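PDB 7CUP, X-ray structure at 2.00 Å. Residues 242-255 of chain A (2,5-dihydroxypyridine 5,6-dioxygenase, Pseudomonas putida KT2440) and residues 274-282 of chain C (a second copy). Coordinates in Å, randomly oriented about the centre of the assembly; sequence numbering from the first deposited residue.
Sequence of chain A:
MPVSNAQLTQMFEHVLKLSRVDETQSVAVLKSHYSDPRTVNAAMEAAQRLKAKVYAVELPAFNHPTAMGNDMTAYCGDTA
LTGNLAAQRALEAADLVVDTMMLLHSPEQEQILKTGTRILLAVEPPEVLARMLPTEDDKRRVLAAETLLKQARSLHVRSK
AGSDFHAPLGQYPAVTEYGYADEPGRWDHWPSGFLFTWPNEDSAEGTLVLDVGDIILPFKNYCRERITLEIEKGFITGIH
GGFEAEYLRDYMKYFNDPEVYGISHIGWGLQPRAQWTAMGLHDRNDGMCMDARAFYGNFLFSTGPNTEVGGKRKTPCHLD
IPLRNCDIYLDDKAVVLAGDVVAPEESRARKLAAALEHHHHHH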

# COMPACT_ATOMS: atom_id res chain seq x y z
N GLY A 242 -0.37 32.55 35.40
CA GLY A 242 0.52 33.22 34.44
C GLY A 242 0.24 32.74 33.03
O GLY A 242 -0.77 33.17 32.44
N PHE A 243 1.05 31.81 32.52
CA PHE A 243 1.01 31.49 31.07
C PHE A 243 -0.11 30.47 30.80
O PHE A 243 -0.89 30.71 29.88
CB PHE A 243 2.37 31.04 30.54
CG PHE A 243 2.27 30.48 29.15
CD1 PHE A 243 1.81 31.27 28.11
CD2 PHE A 243 2.49 29.14 28.92
CE1 PHE A 243 1.65 30.73 26.85
CE2 PHE A 243 2.34 28.60 27.65
CZ PHE A 243 1.93 29.40 26.61
N GLU A 244 -0.14 29.36 31.53
CA GLU A 244 -1.16 28.32 31.30
C GLU A 244 -2.54 29.00 31.31
O GLU A 244 -3.31 28.71 30.41
CB GLU A 244 -1.07 27.20 32.32
CG GLU A 244 -0.03 26.14 32.01
CD GLU A 244 1.31 26.40 32.66
OE1 GLU A 244 2.22 25.57 32.48
OE2 GLU A 244 1.43 27.43 33.34
N ALA A 245 -2.81 29.86 32.29
CA ALA A 245 -4.11 30.54 32.46
C ALA A 245 -4.42 31.37 31.22
O ALA A 245 -5.52 31.30 30.70
CB ALA A 245 -4.10 31.39 33.70
N GLU A 246 -3.48 32.15 30.73
CA GLU A 246 -3.76 32.99 29.55
C GLU A 246 -4.08 32.09 28.34
O GLU A 246 -4.97 32.44 27.55
CB GLU A 246 -2.54 33.84 29.22
CG GLU A 246 -2.77 34.80 28.08
CD GLU A 246 -1.50 35.56 27.76
OE1 GLU A 246 -1.50 36.31 26.80
OE2 GLU A 246 -0.51 35.38 28.49
N TYR A 247 -3.34 31.00 28.18
CA TYR A 247 -3.54 30.04 27.06
C TYR A 247 -4.93 29.42 27.20
O TYR A 247 -5.65 29.37 26.19
CB TYR A 247 -2.43 28.99 27.01
CG TYR A 247 -2.55 27.99 25.89
CD1 TYR A 247 -3.40 26.91 25.98
CD2 TYR A 247 -1.80 28.10 24.74
CE1 TYR A 247 -3.52 25.97 24.97
CE2 TYR A 247 -1.87 27.15 23.73
CZ TYR A 247 -2.74 26.09 23.84
OH TYR A 247 -2.89 25.17 22.84
N LEU A 248 -5.29 28.97 28.40
CA LEU A 248 -6.63 28.37 28.66
C LEU A 248 -7.69 29.42 28.35
O LEU A 248 -8.66 29.09 27.64
CB LEU A 248 -6.73 27.87 30.10
CG LEU A 248 -8.05 27.19 30.46
CD1 LEU A 248 -8.43 26.10 29.44
CD2 LEU A 248 -8.02 26.64 31.88
N ARG A 249 -7.53 30.66 28.84
CA ARG A 249 -8.57 31.70 28.64
C ARG A 249 -8.74 31.97 27.14
O ARG A 249 -9.87 32.10 26.68
CB ARG A 249 -8.25 33.01 29.36
CG ARG A 249 -8.53 33.06 30.85
CD ARG A 249 -8.35 34.50 31.37
NE ARG A 249 -7.02 35.06 31.12
CZ ARG A 249 -5.97 34.94 31.94
NH1 ARG A 249 -6.05 34.26 33.07
NH2 ARG A 249 -4.83 35.51 31.61
N ASP A 250 -7.65 32.07 26.41
CA ASP A 250 -7.68 32.37 24.96
C ASP A 250 -8.34 31.20 24.21
O ASP A 250 -9.07 31.44 23.21
CB ASP A 250 -6.27 32.65 24.46
CG ASP A 250 -6.19 33.33 23.11
OD1 ASP A 250 -6.06 34.56 23.07
OD2 ASP A 250 -6.23 32.61 22.11
N TYR A 251 -8.08 29.97 24.63
CA TYR A 251 -8.65 28.78 23.95
C TYR A 251 -10.16 28.80 24.11
O TYR A 251 -10.89 28.70 23.13
CB TYR A 251 -8.07 27.49 24.52
CG TYR A 251 -8.61 26.25 23.86
CD1 TYR A 251 -8.17 25.87 22.60
CD2 TYR A 251 -9.57 25.46 24.48
CE1 TYR A 251 -8.65 24.72 21.99
CE2 TYR A 251 -10.05 24.31 23.89
CZ TYR A 251 -9.59 23.93 22.65
OH TYR A 251 -10.08 22.82 22.03
N MET A 252 -10.60 28.91 25.36
CA MET A 252 -12.04 28.90 25.72
C MET A 252 -12.77 30.08 25.05
O MET A 252 -13.90 29.85 24.58
CB MET A 252 -12.20 28.92 27.23
CG MET A 252 -11.63 27.68 27.86
SD MET A 252 -12.01 27.39 29.57
CE MET A 252 -13.68 26.76 29.43
N LYS A 253 -12.18 31.27 24.93
CA LYS A 253 -12.93 32.42 24.36
C LYS A 253 -13.04 32.25 22.83
O LYS A 253 -13.95 32.83 22.24
CB LYS A 253 -12.35 33.77 24.78
CG LYS A 253 -10.98 34.15 24.23
CD LYS A 253 -10.94 34.54 22.74
CE LYS A 253 -9.55 34.43 22.12
NZ LYS A 253 -9.52 33.58 20.90
N TYR A 254 -12.17 31.43 22.23
CA TYR A 254 -12.16 31.15 20.77
C TYR A 254 -13.55 30.77 20.30
O TYR A 254 -13.97 31.14 19.18
CB TYR A 254 -11.19 30.01 20.46
CG TYR A 254 -11.26 29.44 19.07
CD1 TYR A 254 -10.90 30.18 17.98
CD2 TYR A 254 -11.70 28.14 18.86
CE1 TYR A 254 -10.94 29.65 16.70
CE2 TYR A 254 -11.74 27.58 17.60
CZ TYR A 254 -11.36 28.34 16.51
OH TYR A 254 -11.39 27.79 15.26
N PHE A 255 -14.27 30.05 21.12
CA PHE A 255 -15.57 29.43 20.74
C PHE A 255 -16.68 30.47 20.85
O PHE A 255 -17.76 30.18 20.40
CB PHE A 255 -15.85 28.22 21.63
CG PHE A 255 -14.86 27.11 21.40
CD1 PHE A 255 -15.10 26.15 20.42
CD2 PHE A 255 -13.68 27.04 22.13
CE1 PHE A 255 -14.18 25.13 20.21
CE2 PHE A 255 -12.77 26.02 21.91
CZ PHE A 255 -13.01 25.07 20.94
N ALA C 274 -6.82 31.72 11.96
CA ALA C 274 -5.53 31.29 12.57
C ALA C 274 -5.55 31.68 14.05
O ALA C 274 -6.15 32.72 14.41
CB ALA C 274 -4.33 31.87 11.83
N GLN C 275 -4.95 30.84 14.89
CA GLN C 275 -5.05 30.97 16.35
C GLN C 275 -3.67 30.76 16.98
O GLN C 275 -2.98 29.74 16.68
CB GLN C 275 -6.05 29.96 16.89
CG GLN C 275 -7.48 30.28 16.50
CD GLN C 275 -7.93 31.59 17.11
OE1 GLN C 275 -7.82 31.76 18.32
NE2 GLN C 275 -8.38 32.52 16.27
N TRP C 276 -3.30 31.69 17.84
CA TRP C 276 -2.06 31.59 18.65
C TRP C 276 -2.04 30.27 19.42
O TRP C 276 -0.98 29.72 19.58
CB TRP C 276 -1.96 32.83 19.53
CG TRP C 276 -0.88 32.73 20.55
CD1 TRP C 276 0.46 32.71 20.35
CD2 TRP C 276 -1.09 32.59 21.96
NE1 TRP C 276 1.12 32.62 21.55
CE2 TRP C 276 0.19 32.54 22.56
CE3 TRP C 276 -2.23 32.56 22.77
CZ2 TRP C 276 0.35 32.43 23.93
CZ3 TRP C 276 -2.06 32.43 24.13
CH2 TRP C 276 -0.79 32.40 24.71
N THR C 277 -3.16 29.74 19.87
CA THR C 277 -3.22 28.52 20.72
C THR C 277 -3.01 27.23 19.87
O THR C 277 -2.75 26.19 20.45
CB THR C 277 -4.55 28.46 21.48
OG1 THR C 277 -5.60 28.57 20.51
CG2 THR C 277 -4.67 29.57 22.49
N ALA C 278 -3.16 27.31 18.56
CA ALA C 278 -3.28 26.14 17.67
C ALA C 278 -2.04 25.25 17.78
O ALA C 278 -2.23 24.03 17.91
CB ALA C 278 -3.53 26.56 16.26
N MET C 279 -0.85 25.83 17.72
CA MET C 279 0.44 25.09 17.80
C MET C 279 0.43 24.08 18.96
O MET C 279 0.94 22.95 18.78
CB MET C 279 1.62 26.03 18.00
CG MET C 279 2.93 25.39 17.71
SD MET C 279 4.19 26.64 17.80
CE MET C 279 4.21 26.98 19.56
N GLY C 280 -0.05 24.47 20.13
CA GLY C 280 0.01 23.60 21.32
C GLY C 280 -0.99 22.45 21.27
O GLY C 280 -1.03 21.69 22.22
N LEU C 281 -1.78 22.30 20.21
CA LEU C 281 -2.73 21.16 20.08
C LEU C 281 -2.17 20.17 19.06
O LEU C 281 -2.86 19.18 18.79
CB LEU C 281 -4.10 21.72 19.68
CG LEU C 281 -4.71 22.65 20.73
CD1 LEU C 281 -5.83 23.51 20.16
CD2 LEU C 281 -5.25 21.87 21.91
N HIS C 282 -0.98 20.46 18.51
CA HIS C 282 -0.30 19.70 17.43
C HIS C 282 1.02 19.07 17.90
O HIS C 282 1.60 19.53 18.89
CB HIS C 282 -0.09 20.59 16.20
CG HIS C 282 -1.34 20.75 15.40
ND1 HIS C 282 -1.73 19.83 14.45
CD2 HIS C 282 -2.35 21.65 15.50
CE1 HIS C 282 -2.88 20.19 13.91
NE2 HIS C 282 -3.29 21.30 14.56
O HOH W 1 -7.64 30.48 20.68

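This is a largely aromatic and apolar contact between two copies of the dioxygenase, in which one side of a helix in chain A packs against a turn in chain C, fixed by a single direct hydrogen bond and one bridging water. The helix begins after Gly A242, its N-cap, and the residues that reach chain C, Phe A243, Glu A246, Tyr A247, Asp A250, Tyr A251, Lys A253 and Tyr A254, recur at the three- and four-residue spacing expected of one helical side. Leu A248, by contrast, directs its CA-to-CB bond away. Together the two stretches bury 563 Å².

Tyr A247 is central. Its OH donates a hydrogen bond to Thr C277 O at 2.6 Å, a short distance for such a pair. Thr C277 O also accepts a weak hydrogen bond from Gly C280 N (3.2 Å), so the tyrosine hydroxyl joins the backbone just where the chain C segment turns. Gly C280 leaves room for it: Tyr A247 OH lies 3.6 Å from Gly C280 CA, and an ideal CB on Gly C280 would come within 2.8 Å of Tyr A247 OH, a clash.

The ring of Tyr A247 is engaged as well. Thr C277 CG2 sits over one face, 4.0 Å from the ring centroid and only 16° off the normal, which is CH-pi geometry. Toward Trp C276 the tyrosine presents its edge to the indole face; the centroids of the tyrosine ring and the indole six-membered ring are 5.9 Å apart and the planes meet at 60°, too steep for parallel stacking. Trp C276, the residue most covered by the other stretch, also meets Phe A243, whose CE1 lies 3.6 Å from Trp C276 CZ2, with the indole atom at the edge of the phenylalanine ring. Further along the helix, Tyr A251 CE1 approaches Leu C281 CD1 to 3.6 Å, extending the apolar packing.

Polar groups gather around Asp A250. No direct hydrogen bond links it to chain C: Asp A250 OD2 is 4.2 Å from Gln C275 OE1, and both are acceptors. Water 1 bridges them, its O lying 2.9 Å from Asp A250 OD2 and 2.7 Å from Gln C275 OE1 and hydrogen-bonded to both, while a third hydrogen bond joins the water O to Thr C277 OG1 at 2.8 Å. Lys A253 NZ forms a long salt bridge to Asp A250 OD2 (3.6 Å) and a weak hydrogen bond to Asp A250 O (3.2 Å). Beside this cluster, Tyr A254 CD1 packs 3.4 Å from Gln C275 CD, a van der Waals contact.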